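Local coordinates for Pcza361.24 (Amycolatopsis orientalis, PDB 3G2M), which is an S-adenosyl-L-methionine-dependent N-methyltransferase that acts on glycopeptides in antibiotic biosynthesis, at residues D35-S40 against F242-H247. Sequence-based numbering, arbitrary orientation.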
loop_
_atom_site.group_PDB
_atom_site.type_symbol
_atom_site.label_atom_id
_atom_site.label_comp_id
_atom_site.label_asym_id
_atom_site.label_seq_id
_atom_site.Cartn_x
_atom_site.Cartn_y
_atom_site.Cartn_z
ATOM N N ASP A 35 -23.293 -3.392 7.450
ATOM C CA ASP A 35 -24.006 -2.690 8.520
ATOM C C ASP A 35 -25.496 -2.546 8.231
ATOM O O ASP A 35 -26.330 -2.836 9.092
ATOM C CB ASP A 35 -23.396 -1.309 8.765
ATOM C CG ASP A 35 -22.051 -1.378 9.452
ATOM O OD1 ASP A 35 -21.566 -2.501 9.726
ATOM O OD2 ASP A 35 -21.475 -0.300 9.717
ATOM N N VAL A 36 -25.815 -2.103 7.016
ATOM C CA VAL A 36 -27.204 -1.953 6.567
ATOM C C VAL A 36 -27.939 -3.302 6.523
ATOM O O VAL A 36 -29.092 -3.398 6.954
ATOM C CB VAL A 36 -27.280 -1.214 5.199
ATOM C CG1 VAL A 36 -28.713 -1.105 4.712
ATOM C CG2 VAL A 36 -26.666 0.177 5.310
ATOM N N LEU A 37 -27.255 -4.335 6.025
ATOM C CA LEU A 37 -27.781 -5.706 5.997
ATOM C C LEU A 37 -28.127 -6.241 7.380
ATOM O O LEU A 37 -29.257 -6.663 7.619
ATOM C CB LEU A 37 -26.775 -6.662 5.352
ATOM C CG LEU A 37 -26.908 -7.085 3.891
ATOM C CD1 LEU A 37 -25.716 -7.960 3.555
ATOM C CD2 LEU A 37 -28.215 -7.831 3.630
ATOM N N LEU A 38 -27.143 -6.233 8.277
ATOM C CA LEU A 38 -27.314 -6.737 9.638
ATOM C C LEU A 38 -28.396 -5.981 10.410
ATOM O O LEU A 38 -29.039 -6.543 11.297
ATOM C CB LEU A 38 -25.985 -6.697 10.399
ATOM C CG LEU A 38 -24.888 -7.654 9.919
ATOM C CD1 LEU A 38 -23.520 -7.163 10.369
ATOM C CD2 LEU A 38 -25.139 -9.088 10.386
ATOM N N ALA A 39 -28.592 -4.712 10.054
ATOM C CA ALA A 39 -29.631 -3.882 10.659
ATOM C C ALA A 39 -31.030 -4.293 10.201
ATOM O O ALA A 39 -31.963 -4.316 11.005
ATOM C CB ALA A 39 -29.379 -2.410 10.358
ATOM N N SER A 40 -31.163 -4.634 8.919
ATOM C CA SER A 40 -32.461 -5.000 8.339
ATOM C C SER A 40 -32.807 -6.489 8.493
ATOM O O SER A 40 -33.919 -6.917 8.159
ATOM C CB SER A 40 -32.526 -4.583 6.863
ATOM O OG SER A 40 -31.939 -5.550 6.010
ATOM N N PHE A 242 -28.279 -15.783 9.085
ATOM C CA PHE A 242 -27.878 -14.963 7.950
ATOM C C PHE A 242 -26.441 -14.483 8.160
ATOM O O PHE A 242 -26.204 -13.514 8.886
ATOM C CB PHE A 242 -28.839 -13.778 7.797
ATOM C CG PHE A 242 -28.691 -13.033 6.499
ATOM C CD1 PHE A 242 -29.341 -13.473 5.350
ATOM C CD2 PHE A 242 -27.919 -11.882 6.429
ATOM C CE1 PHE A 242 -29.211 -12.780 4.145
ATOM C CE2 PHE A 242 -27.781 -11.186 5.230
ATOM C CZ PHE A 242 -28.433 -11.636 4.085
ATOM N N VAL A 243 -25.485 -15.180 7.545
ATOM C CA VAL A 243 -24.071 -14.849 7.716
ATOM C C VAL A 243 -23.562 -13.894 6.636
ATOM O O VAL A 243 -23.644 -14.179 5.435
ATOM C CB VAL A 243 -23.153 -16.106 7.830
ATOM C CG1 VAL A 243 -23.616 -17.011 8.973
ATOM C CG2 VAL A 243 -23.084 -16.879 6.512
ATOM N N VAL A 244 -23.055 -12.751 7.084
ATOM C CA VAL A 244 -22.473 -11.757 6.190
ATOM C C VAL A 244 -20.954 -11.832 6.336
ATOM O O VAL A 244 -20.412 -11.591 7.419
ATOM C CB VAL A 244 -22.995 -10.333 6.497
ATOM C CG1 VAL A 244 -22.487 -9.330 5.460
ATOM C CG2 VAL A 244 -24.516 -10.318 6.537
ATOM N N CYS A 245 -20.281 -12.196 5.246
ATOM C CA CYS A 245 -18.831 -12.373 5.246
ATOM C C CYS A 245 -18.150 -11.168 4.610
ATOM O O CYS A 245 -18.494 -10.777 3.497
ATOM C CB CYS A 245 -18.443 -13.646 4.489
ATOM S SG CYS A 245 -19.233 -15.159 5.083
ATOM N N THR A 246 -17.188 -10.581 5.321
ATOM C CA THR A 246 -16.446 -9.432 4.809
ATOM C C THR A 246 -14.945 -9.691 4.833
ATOM O O THR A 246 -14.464 -10.546 5.578
ATOM C CB THR A 246 -16.742 -8.127 5.594
ATOM O OG1 THR A 246 -16.267 -8.253 6.942
ATOM C CG2 THR A 246 -18.242 -7.800 5.591
ATOM N N HIS A 247 -14.209 -8.954 4.005
ATOM C CA HIS A 247 -12.751 -9.024 4.015
ATOM C C HIS A 247 -12.136 -7.829 3.305
ATOM O O HIS A 247 -12.721 -7.290 2.366
ATOM C CB HIS A 247 -12.246 -10.327 3.385
ATOM C CG HIS A 247 -10.783 -10.559 3.596
ATOM N ND1 HIS A 247 -10.269 -11.027 4.786
ATOM C CD2 HIS A 247 -9.724 -10.367 2.776
ATOM C CE1 HIS A 247 -8.954 -11.123 4.687
ATOM N NE2 HIS A 247 -8.599 -10.729 3.476
#
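L37 projects from the helix between F242 and V244 and splits its two methyl groups between them. CD2 of L37 lies obliquely against the outer end of the F242 ring, 3.7 Å from CE2. CD1 of L37 rests 4.0 Å from CG2 of V244, with CG1 of V244 about as near. The forked end of L37 thus fills the notch between the F242 ring and V244. Its chi1 of -99° is well off the staggered value, which may be the cost of this fit. The side chains of L37 and F242 cross at about a right angle.

L38 closes in on V244 from the next position along the helix. Its CB does not point straight at the strand, but the branched end reaches back. CD2 of L38 stops 4.1 Å from CG2 of V244. CG2 of V244 therefore meets both L37 and L38. V244 has CG1 anti to its own N (chi1 -174°), which leaves CG2 beside the N and in reach of L38.

No hydrogen bond joins the two segments; the contact is purely apolar. L37 also touches H233, V244 also touches A34, and L38 also touches L47. The arrangement is a helix laid by its leucines on a beta-sheet face. Here helix 32-40 packs on the three-stranded mixed sheet, at the start of its central strand 244-252 and on F242 in the loop just before it, away from the S-adenosyl-L-methionine site.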